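Local atomic coordinates of N6 adenine specific DNA methylase (Encephalitozoon cuniculi, PDB entry 3Q87), a protein that probably transfers a methyl group from S-adenosylmethionine to the translation termination factor eRF1, as the catalytic Mtq2 subunit of a complex with Trm112. Residues 1-13 with 83-97. Sequence-based numbering, arbitrary orientation.
With SAM (S-adenosylmethionine), chain D.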
ATOM      1  N   MET B   1      -5.953  -7.896 -22.292  1.00 34.89           N
ATOM      2  CA  MET B   1      -5.903  -8.639 -21.038  1.00 37.90           C
ATOM      3  C   MET B   1      -6.691  -7.868 -19.986  1.00 27.76           C
ATOM      4  O   MET B   1      -6.678  -6.637 -19.971  1.00 32.22           O
ATOM      5  CB  MET B   1      -4.450  -8.794 -20.584  1.00 35.79           C
ATOM      6  CG  MET B   1      -3.796  -7.437 -20.312  1.00 45.98           C
ATOM      7  SD  MET B   1      -2.006  -7.445 -20.105  1.00 55.44           S
ATOM      8  CE  MET B   1      -1.610  -5.969 -21.043  1.00 62.86           C
ATOM      9  N   ASP B   2      -7.370  -8.586 -19.103  1.00 21.13           N
ATOM     10  CA  ASP B   2      -8.168  -7.945 -18.065  1.00 20.78           C
ATOM     11  C   ASP B   2      -7.264  -7.412 -16.958  1.00 23.21           C
ATOM     12  O   ASP B   2      -7.582  -6.419 -16.309  1.00 18.35           O
ATOM     13  CB  ASP B   2      -9.185  -8.931 -17.491  1.00 29.87           C
ATOM     14  CG  ASP B   2     -10.363  -9.176 -18.430  1.00 51.25           C
ATOM     15  OD1 ASP B   2     -10.797 -10.344 -18.557  1.00 55.53           O
ATOM     16  OD2 ASP B   2     -10.857  -8.203 -19.040  1.00 54.62           O
ATOM     17  N   TRP B   3      -6.138  -8.086 -16.737  1.00 19.29           N
ATOM     18  CA  TRP B   3      -5.157  -7.632 -15.757  1.00 18.85           C
ATOM     19  C   TRP B   3      -3.789  -8.194 -16.120  1.00 17.83           C
ATOM     20  O   TRP B   3      -3.686  -9.128 -16.901  1.00 18.83           O
ATOM     21  CB  TRP B   3      -5.566  -8.024 -14.332  1.00 15.42           C
ATOM     22  CG  TRP B   3      -5.647  -9.531 -14.099  1.00 18.52           C
ATOM     23  CD1 TRP B   3      -4.601 -10.407 -14.026  1.00 14.92           C
ATOM     24  CD2 TRP B   3      -6.834 -10.309 -13.889  1.00 16.71           C
ATOM     25  NE1 TRP B   3      -5.063 -11.681 -13.788  1.00 18.60           N
ATOM     26  CE2 TRP B   3      -6.430 -11.647 -13.704  1.00 21.85           C
ATOM     27  CE3 TRP B   3      -8.195 -10.004 -13.835  1.00 19.23           C
ATOM     28  CZ2 TRP B   3      -7.341 -12.677 -13.482  1.00 21.35           C
ATOM     29  CZ3 TRP B   3      -9.096 -11.025 -13.608  1.00 17.66           C
ATOM     30  CH2 TRP B   3      -8.668 -12.345 -13.434  1.00 20.76           C
ATOM     31  N   TYR B   4      -2.741  -7.618 -15.562  1.00 13.69           N
ATOM     32  CA  TYR B   4      -1.391  -8.066 -15.869  1.00 19.23           C
ATOM     33  C   TYR B   4      -1.093  -9.376 -15.148  1.00 17.09           C
ATOM     34  O   TYR B   4      -1.245  -9.463 -13.932  1.00 18.61           O
ATOM     35  CB  TYR B   4      -0.374  -7.002 -15.454  1.00 23.11           C
ATOM     36  CG  TYR B   4       0.995  -7.223 -16.050  1.00 20.71           C
ATOM     37  CD1 TYR B   4       1.302  -6.728 -17.317  1.00 22.43           C
ATOM     38  CD2 TYR B   4       1.973  -7.920 -15.362  1.00 18.94           C
ATOM     39  CE1 TYR B   4       2.541  -6.921 -17.879  1.00 24.68           C
ATOM     40  CE2 TYR B   4       3.233  -8.123 -15.923  1.00 28.19           C
ATOM     41  CZ  TYR B   4       3.508  -7.617 -17.187  1.00 25.14           C
ATOM     42  OH  TYR B   4       4.753  -7.794 -17.767  1.00 31.61           O
ATOM     43  N   GLU B   5      -0.657 -10.386 -15.892  1.00 16.44           N
ATOM     44  CA  GLU B   5      -0.424 -11.704 -15.312  1.00 23.24           C
ATOM     45  C   GLU B   5       1.065 -11.895 -15.033  1.00 17.09           C
ATOM     46  O   GLU B   5       1.891 -11.277 -15.691  1.00 18.65           O
ATOM     47  CB  GLU B   5      -0.932 -12.776 -16.277  1.00 23.28           C
ATOM     48  CG  GLU B   5      -2.421 -12.705 -16.521  1.00 21.26           C
ATOM     49  CD  GLU B   5      -2.860 -13.508 -17.741  1.00 30.72           C
ATOM     50  OE1 GLU B   5      -2.064 -14.334 -18.247  1.00 30.32           O
ATOM     51  OE2 GLU B   5      -4.009 -13.305 -18.194  1.00 41.51           O
ATOM     52  N   PRO B   6       1.410 -12.744 -14.047  1.00 21.78           N
ATOM     53  CA  PRO B   6       2.823 -12.952 -13.699  1.00 25.22           C
ATOM     54  C   PRO B   6       3.647 -13.401 -14.910  1.00 25.23           C
ATOM     55  O   PRO B   6       3.231 -14.329 -15.592  1.00 19.62           O
ATOM     56  CB  PRO B   6       2.762 -14.073 -12.661  1.00 29.59           C
ATOM     57  CG  PRO B   6       1.382 -13.947 -12.060  1.00 26.19           C
ATOM     58  CD  PRO B   6       0.503 -13.533 -13.190  1.00 21.90           C
ATOM     59  N   GLY B   7       4.773 -12.733 -15.166  1.00 23.92           N
ATOM     60  CA  GLY B   7       5.650 -13.038 -16.289  1.00 24.08           C
ATOM     61  C   GLY B   7       7.088 -13.137 -15.813  1.00 25.97           C
ATOM     62  O   GLY B   7       7.345 -13.077 -14.610  1.00 19.04           O
ATOM     63  N   GLU B   8       8.025 -13.305 -16.745  1.00 23.13           N
ATOM     64  CA  GLU B   8       9.440 -13.409 -16.392  1.00 23.25           C
ATOM     65  C   GLU B   8       9.911 -12.133 -15.697  1.00 21.77           C
ATOM     66  O   GLU B   8      10.752 -12.182 -14.804  1.00 27.06           O
ATOM     67  CB  GLU B   8      10.302 -13.702 -17.628  1.00 28.03           C
ATOM     68  CG  GLU B   8      10.175 -15.142 -18.128  1.00 31.18           C
ATOM     69  CD  GLU B   8      11.010 -15.427 -19.377  1.00 50.00           C
ATOM     70  OE1 GLU B   8      12.154 -14.933 -19.476  1.00 47.72           O
ATOM     71  OE2 GLU B   8      10.522 -16.167 -20.256  1.00 52.30           O
ATOM     72  N   ASP B   9       9.355 -10.995 -16.102  1.00 21.22           N
ATOM     73  CA  ASP B   9       9.673  -9.744 -15.438  1.00 21.68           C
ATOM     74  C   ASP B   9       9.308  -9.803 -13.955  1.00 19.45           C
ATOM     75  O   ASP B   9      10.137  -9.501 -13.104  1.00 20.11           O
ATOM     76  CB  ASP B   9       9.037  -8.531 -16.140  1.00 24.78           C
ATOM     77  CG  ASP B   9       7.514  -8.628 -16.283  1.00 25.66           C
ATOM     78  OD1 ASP B   9       6.934  -9.731 -16.269  1.00 22.06           O
ATOM     79  OD2 ASP B   9       6.887  -7.560 -16.434  1.00 27.38           O
ATOM     80  N   THR B  10       8.081 -10.215 -13.639  1.00 19.52           N
ATOM     81  CA  THR B  10       7.687 -10.289 -12.235  1.00 18.75           C
ATOM     82  C   THR B  10       8.606 -11.253 -11.474  1.00 21.37           C
ATOM     83  O   THR B  10       9.048 -10.954 -10.382  1.00 17.37           O
ATOM     84  CB  THR B  10       6.191 -10.665 -12.017  1.00 23.85           C
ATOM     85  OG1 THR B  10       6.087 -11.959 -11.416  1.00 45.33           O
ATOM     86  CG2 THR B  10       5.404 -10.640 -13.301  1.00 13.35           C
ATOM     87  N   TYR B  11       8.918 -12.398 -12.064  1.00 18.24           N
ATOM     88  CA  TYR B  11       9.758 -13.364 -11.357  1.00 28.44           C
ATOM     89  C   TYR B  11      11.204 -12.904 -11.109  1.00 22.36           C
ATOM     90  O   TYR B  11      11.832 -13.337 -10.150  1.00 24.62           O
ATOM     91  CB  TYR B  11       9.699 -14.736 -12.034  1.00 29.61           C
ATOM     92  CG  TYR B  11       8.321 -15.340 -11.926  1.00 28.70           C
ATOM     93  CD1 TYR B  11       7.741 -15.556 -10.682  1.00 40.48           C
ATOM     94  CD2 TYR B  11       7.590 -15.670 -13.055  1.00 33.01           C
ATOM     95  CE1 TYR B  11       6.475 -16.107 -10.562  1.00 37.80           C
ATOM     96  CE2 TYR B  11       6.316 -16.209 -12.945  1.00 32.83           C
ATOM     97  CZ  TYR B  11       5.770 -16.429 -11.697  1.00 36.45           C
ATOM     98  OH  TYR B  11       4.508 -16.972 -11.572  1.00 53.21           O
ATOM     99  N   THR B  12      11.733 -12.027 -11.950  1.00 19.14           N
ATOM    100  CA  THR B  12      13.053 -11.477 -11.654  1.00 20.75           C
ATOM    101  C   THR B  12      12.987 -10.491 -10.469  1.00 23.09           C
ATOM    102  O   THR B  12      13.900 -10.438  -9.649  1.00 24.43           O
ATOM    103  CB  THR B  12      13.728 -10.807 -12.883  1.00 23.94           C
ATOM    104  OG1 THR B  12      13.326  -9.440 -12.973  1.00 47.63           O
ATOM    105  CG2 THR B  12      13.357 -11.519 -14.166  1.00 26.26           C
ATOM    106  N   LEU B  13      11.909  -9.717 -10.374  1.00 26.69           N
ATOM    107  CA  LEU B  13      11.708  -8.872  -9.198  1.00 23.60           C
ATOM    108  C   LEU B  13      11.583  -9.760  -7.958  1.00 23.28           C
ATOM    109  O   LEU B  13      12.264  -9.547  -6.956  1.00 20.52           O
ATOM    110  CB  LEU B  13      10.488  -7.942  -9.375  1.00 11.68           C
ATOM    111  CG  LEU B  13      10.120  -6.980  -8.229  1.00 20.10           C
ATOM    112  CD1 LEU B  13      11.329  -6.217  -7.728  1.00 23.20           C
ATOM    113  CD2 LEU B  13       8.987  -5.996  -8.627  1.00 15.65           C
ATOM    114  N   VAL B  83       7.530  -1.599  -3.311  1.00 16.57           N
ATOM    115  CA  VAL B  83       7.945  -2.463  -4.408  1.00 16.99           C
ATOM    116  C   VAL B  83       7.019  -2.178  -5.586  1.00 15.88           C
ATOM    117  O   VAL B  83       5.798  -2.137  -5.424  1.00 11.88           O
ATOM    118  CB  VAL B  83       7.785  -3.953  -4.033  1.00 18.62           C
ATOM    119  CG1 VAL B  83       8.190  -4.834  -5.213  1.00 15.82           C
ATOM    120  CG2 VAL B  83       8.592  -4.284  -2.773  1.00 14.08           C
ATOM    121  N   PHE B  84       7.589  -2.010  -6.772  1.00 17.21           N
ATOM    122  CA  PHE B  84       6.811  -1.560  -7.925  1.00 19.04           C
ATOM    123  C   PHE B  84       7.312  -2.158  -9.233  1.00 17.96           C
ATOM    124  O   PHE B  84       8.377  -1.798  -9.715  1.00 21.71           O
ATOM    125  CB  PHE B  84       6.876  -0.033  -8.013  1.00 14.65           C
ATOM    126  CG  PHE B  84       5.884   0.578  -8.965  1.00 16.55           C
ATOM    127  CD1 PHE B  84       4.768  -0.126  -9.384  1.00 11.87           C
ATOM    128  CD2 PHE B  84       6.051   1.887  -9.408  1.00 15.98           C
ATOM    129  CE1 PHE B  84       3.849   0.455 -10.240  1.00 16.68           C
ATOM    130  CE2 PHE B  84       5.129   2.476 -10.257  1.00 14.85           C
ATOM    131  CZ  PHE B  84       4.035   1.767 -10.676  1.00 14.76           C
ATOM    132  N   ASN B  85       6.541  -3.077  -9.805  1.00 18.91           N
ATOM    133  CA  ASN B  85       6.719  -3.426 -11.206  1.00 19.71           C
ATOM    134  C   ASN B  85       5.753  -2.540 -11.981  1.00 16.20           C
ATOM    135  O   ASN B  85       4.555  -2.783 -11.978  1.00 19.74           O
ATOM    136  CB  ASN B  85       6.445  -4.909 -11.441  1.00 18.19           C
ATOM    137  CG  ASN B  85       6.712  -5.339 -12.881  1.00 20.49           C
ATOM    138  OD1 ASN B  85       7.189  -4.553 -13.698  1.00 24.45           O
ATOM    139  ND2 ASN B  85       6.394  -6.583 -13.195  1.00 23.31           N
ATOM    140  N   PRO B  86       6.269  -1.470 -12.612  1.00 16.24           N
ATOM    141  CA  PRO B  86       5.400  -0.423 -13.159  1.00 17.90           C
ATOM    142  C   PRO B  86       4.957  -0.699 -14.595  1.00 16.18           C
ATOM    143  O   PRO B  86       5.537  -1.577 -15.241  1.00 17.72           O
ATOM    144  CB  PRO B  86       6.307   0.806 -13.128  1.00 22.53           C
ATOM    145  CG  PRO B  86       7.677   0.245 -13.405  1.00 18.12           C
ATOM    146  CD  PRO B  86       7.695  -1.171 -12.837  1.00 17.77           C
ATOM    147  N   PRO B  87       3.933   0.026 -15.085  1.00 18.02           N
ATOM    148  CA  PRO B  87       3.604  -0.009 -16.521  1.00 19.14           C
ATOM    149  C   PRO B  87       4.777   0.609 -17.257  1.00 23.40           C
ATOM    150  O   PRO B  87       5.014   1.797 -17.100  1.00 22.04           O
ATOM    151  CB  PRO B  87       2.419   0.949 -16.659  1.00 19.83           C
ATOM    152  CG  PRO B  87       2.088   1.426 -15.286  1.00 17.08           C
ATOM    153  CD  PRO B  87       3.149   1.025 -14.337  1.00 15.26           C
ATOM    154  N   TYR B  88       5.507  -0.172 -18.035  1.00 23.47           N
ATOM    155  CA  TYR B  88       6.771   0.301 -18.555  1.00 20.71           C
ATOM    156  C   TYR B  88       6.851   0.260 -20.090  1.00 22.85           C
ATOM    157  O   TYR B  88       7.901   0.530 -20.664  1.00 20.79           O
ATOM    158  CB  TYR B  88       7.916  -0.506 -17.928  1.00 17.97           C
ATOM    159  CG  TYR B  88       7.853  -2.007 -18.172  1.00 21.72           C
ATOM    160  CD1 TYR B  88       7.929  -2.524 -19.461  1.00 21.71           C
ATOM    161  CD2 TYR B  88       7.757  -2.909 -17.108  1.00 19.49           C
ATOM    162  CE1 TYR B  88       7.886  -3.889 -19.694  1.00 20.98           C
ATOM    163  CE2 TYR B  88       7.712  -4.282 -17.324  1.00 18.16           C
ATOM    164  CZ  TYR B  88       7.774  -4.764 -18.623  1.00 30.17           C
ATOM    165  OH  TYR B  88       7.732  -6.116 -18.858  1.00 31.97           O
ATOM    166  N   VAL B  89       5.746  -0.064 -20.749  1.00 18.27           N
ATOM    167  CA  VAL B  89       5.764  -0.289 -22.194  1.00 25.28           C
ATOM    168  C   VAL B  89       5.677   1.023 -22.972  1.00 22.01           C
ATOM    169  O   VAL B  89       4.704   1.765 -22.835  1.00 22.92           O
ATOM    170  CB  VAL B  89       4.626  -1.219 -22.646  1.00 24.75           C
ATOM    171  CG1 VAL B  89       4.652  -1.383 -24.180  1.00 19.09           C
ATOM    172  CG2 VAL B  89       4.726  -2.573 -21.945  1.00 17.69           C
ATOM    173  N   PRO B  90       6.703   1.308 -23.793  1.00 24.94           N
ATOM    174  CA  PRO B  90       6.820   2.584 -24.506  1.00 25.41           C
ATOM    175  C   PRO B  90       5.736   2.779 -25.546  1.00 26.57           C
ATOM    176  O   PRO B  90       5.280   1.805 -26.136  1.00 29.53           O
ATOM    177  CB  PRO B  90       8.184   2.474 -25.211  1.00 25.01           C
ATOM    178  CG  PRO B  90       8.899   1.355 -24.528  1.00 29.85           C
ATOM    179  CD  PRO B  90       7.833   0.409 -24.088  1.00 23.67           C
ATOM    180  N   ASP B  91       5.321   4.030 -25.740  1.00 30.70           N
ATOM    181  CA  ASP B  91       4.470   4.424 -26.864  1.00 38.07           C
ATOM    182  C   ASP B  91       3.037   3.910 -26.821  1.00 43.02           C
ATOM    183  O   ASP B  91       2.334   3.909 -27.834  1.00 39.75           O
ATOM    184  CB  ASP B  91       5.138   4.064 -28.193  1.00 36.82           C
ATOM    185  CG  ASP B  91       6.415   4.834 -28.408  1.00 37.84           C
ATOM    186  OD1 ASP B  91       6.479   5.993 -27.940  1.00 44.66           O
ATOM    187  OD2 ASP B  91       7.355   4.286 -29.020  1.00 50.77           O
ATOM    188  N   THR B  92       2.602   3.474 -25.651  1.00 31.42           N
ATOM    189  CA  THR B  92       1.185   3.250 -25.448  1.00 22.74           C
ATOM    190  C   THR B  92       0.789   3.801 -24.088  1.00 30.45           C
ATOM    191  O   THR B  92       1.608   3.851 -23.166  1.00 21.98           O
ATOM    192  CB  THR B  92       0.787   1.766 -25.576  1.00 30.64           C
ATOM    193  OG1 THR B  92      -0.578   1.602 -25.176  1.00 33.54           O
ATOM    194  CG2 THR B  92       1.674   0.884 -24.720  1.00 30.22           C
ATOM    195  N   ASP B  93      -0.461   4.241 -24.000  1.00 23.37           N
ATOM    196  CA  ASP B  93      -1.048   4.730 -22.765  1.00 34.72           C
ATOM    197  C   ASP B  93      -2.134   3.772 -22.302  1.00 25.60           C
ATOM    198  O   ASP B  93      -3.090   4.171 -21.636  1.00 30.10           O
ATOM    199  CB  ASP B  93      -1.629   6.132 -22.976  1.00 34.10           C
ATOM    200  CG  ASP B  93      -0.547   7.188 -23.156  1.00 51.28           C
ATOM    201  OD1 ASP B  93       0.189   7.464 -22.179  1.00 60.26           O
ATOM    202  OD2 ASP B  93      -0.432   7.740 -24.273  1.00 63.81           O
ATOM    203  N   ASP B  94      -1.999   2.507 -22.684  1.00 27.39           N
ATOM    204  CA  ASP B  94      -2.837   1.459 -22.110  1.00 24.49           C
ATOM    205  C   ASP B  94      -2.726   1.537 -20.584  1.00 25.86           C
ATOM    206  O   ASP B  94      -1.624   1.637 -20.035  1.00 24.56           O
ATOM    207  CB  ASP B  94      -2.395   0.083 -22.609  1.00 26.44           C
ATOM    208  CG  ASP B  94      -3.112  -1.068 -21.888  1.00 30.64           C
ATOM    209  OD1 ASP B  94      -4.003  -1.699 -22.495  1.00 41.50           O
ATOM    210  OD2 ASP B  94      -2.781  -1.348 -20.718  1.00 30.58           O
ATOM    211  N   PRO B  95      -3.871   1.505 -19.895  1.00 25.51           N
ATOM    212  CA  PRO B  95      -3.906   1.800 -18.460  1.00 25.09           C
ATOM    213  C   PRO B  95      -3.170   0.754 -17.628  1.00 22.94           C
ATOM    214  O   PRO B  95      -2.795   1.041 -16.498  1.00 22.44           O
ATOM    215  CB  PRO B  95      -5.407   1.784 -18.135  1.00 23.76           C
ATOM    216  CG  PRO B  95      -6.071   2.037 -19.437  1.00 33.21           C
ATOM    217  CD  PRO B  95      -5.221   1.328 -20.450  1.00 25.27           C
ATOM    218  N   ILE B  96      -2.965  -0.436 -18.181  1.00 25.62           N
ATOM    219  CA  ILE B  96      -2.295  -1.505 -17.446  1.00 22.62           C
ATOM    220  C   ILE B  96      -0.786  -1.552 -17.690  1.00 25.49           C
ATOM    221  O   ILE B  96      -0.011  -1.655 -16.748  1.00 23.74           O
ATOM    222  CB  ILE B  96      -2.931  -2.891 -17.748  1.00 26.65           C
ATOM    223  CG1 ILE B  96      -4.402  -2.897 -17.344  1.00 23.59           C
ATOM    224  CG2 ILE B  96      -2.209  -4.017 -17.005  1.00 20.99           C
ATOM    225  CD1 ILE B  96      -5.153  -4.088 -17.911  1.00 30.00           C
ATOM    226  N   ILE B  97      -0.368  -1.469 -18.950  1.00 20.26           N
ATOM    227  CA  ILE B  97       1.040  -1.671 -19.284  1.00 22.52           C
ATOM    228  C   ILE B  97       1.701  -0.429 -19.841  1.00 18.72           C
ATOM    229  O   ILE B  97       2.918  -0.392 -19.970  1.00 17.87           O
ATOM    230  CB  ILE B  97       1.222  -2.765 -20.362  1.00 26.50           C
ATOM    231  CG1 ILE B  97       0.465  -2.377 -21.640  1.00 17.22           C
ATOM    232  CG2 ILE B  97       0.776  -4.120 -19.835  1.00 19.54           C
ATOM    233  CD1 ILE B  97       0.554  -3.426 -22.742  1.00 18.49           C
TER
HETATM  234  N   SAM D 300       2.904  -6.637  -9.690  1.00 24.16           N
HETATM  235  CA  SAM D 300       2.442  -7.328 -10.902  1.00 24.35           C
HETATM  236  C   SAM D 300       3.561  -8.248 -11.412  1.00 31.30           C
HETATM  237  O   SAM D 300       3.327  -9.219 -12.132  1.00 28.36           O
HETATM  238  OXT SAM D 300       4.736  -8.042 -11.112  1.00 27.94           O
HETATM  239  CB  SAM D 300       1.883  -6.391 -12.008  1.00 18.18           C
HETATM  240  CG  SAM D 300       2.803  -5.435 -12.807  1.00 28.11           C
HETATM  241  SD  SAM D 300       2.082  -4.553 -14.261  1.00 40.34           S
HETATM  242  CE  SAM D 300       3.498  -4.386 -15.368  1.00 25.44           C
HETATM  243  C5' SAM D 300       1.914  -2.846 -13.680  1.00 23.67           C
HETATM  244  C4' SAM D 300       0.727  -2.759 -12.734  1.00 20.12           C
HETATM  245  O4' SAM D 300       0.553  -1.416 -12.312  1.00 19.48           O
HETATM  246  C3' SAM D 300      -0.579  -3.200 -13.379  1.00 19.64           C
HETATM  247  O3' SAM D 300      -1.228  -4.090 -12.498  1.00 19.58           O
HETATM  248  C2' SAM D 300      -1.389  -1.925 -13.513  1.00 19.77           C
HETATM  249  O2' SAM D 300      -2.777  -2.108 -13.360  1.00 18.97           O
HETATM  250  C1' SAM D 300      -0.824  -1.102 -12.379  1.00 15.29           C
HETATM  251  N9  SAM D 300      -0.908   0.334 -12.601  1.00 16.38           N
HETATM  252  C8  SAM D 300      -0.878   1.037 -13.784  1.00 17.50           C
HETATM  253  N7  SAM D 300      -0.972   2.351 -13.480  1.00 16.50           N
HETATM  254  C5  SAM D 300      -1.051   2.475 -12.121  1.00 22.65           C
HETATM  255  C6  SAM D 300      -1.150   3.557 -11.265  1.00 14.73           C
HETATM  256  N6  SAM D 300      -1.184   4.789 -11.763  1.00 17.87           N
HETATM  257  N1  SAM D 300      -1.210   3.355  -9.896  1.00 17.06           N
HETATM  258  C2  SAM D 300      -1.168   2.079  -9.359  1.00 16.13           C
HETATM  259  N3  SAM D 300      -1.066   1.003 -10.219  1.00 16.97           N
HETATM  260  C4  SAM D 300      -1.013   1.206 -11.561  1.00 16.45           C
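Asp9, in the first turn of helix 8-20, meets Asn85 and Tyr88 of the Asn-Pro-Pro-Tyr motif that follows strand 81-84 in this Rossmann-like methyltransferase, beside the methyl group of S-adenosylmethionine. A single carboxylate oxygen does the gathering. Tyr88 OH gives its proton to Asp9 OD2 (2.9 Å) from above the carboxylate plane, with ring and carboxylate nearly perpendicular, and Tyr4 OH donates to it from the same face at 2.5 Å. The amide plane of Asn85 is turned 82° from the carboxylate plane; with CG anti to the backbone N (chi1 -176°), its ND2 points one hydrogen weakly at Asp9 OD2 and the other at OXT of S-adenosylmethionine (3.0 Å). An amide suits this place because its two N-H groups can serve two acceptors, and Asp9 probably helps to orient this cofactor-binding group, though its own bond to it is weak. Leu13, one turn further along the helix, adds an apolar contact, its CD2 lying against Val83 CG1 and Asn85 CB. At the other end, branched Ile96 and Ile97 pack at the edge of Tyr4: Ile97 CG2 meets the ring at CD1 and Ile96 CG2 lies against Tyr4 CB, both near the ring plane, while Ile96 CD1 reaches the backbone oxygens of Met1 and Asp2. One face of the flat Tyr4 ring takes the sulfonium, whose methyl carbon CE sits 3.5 Å above the ring centre.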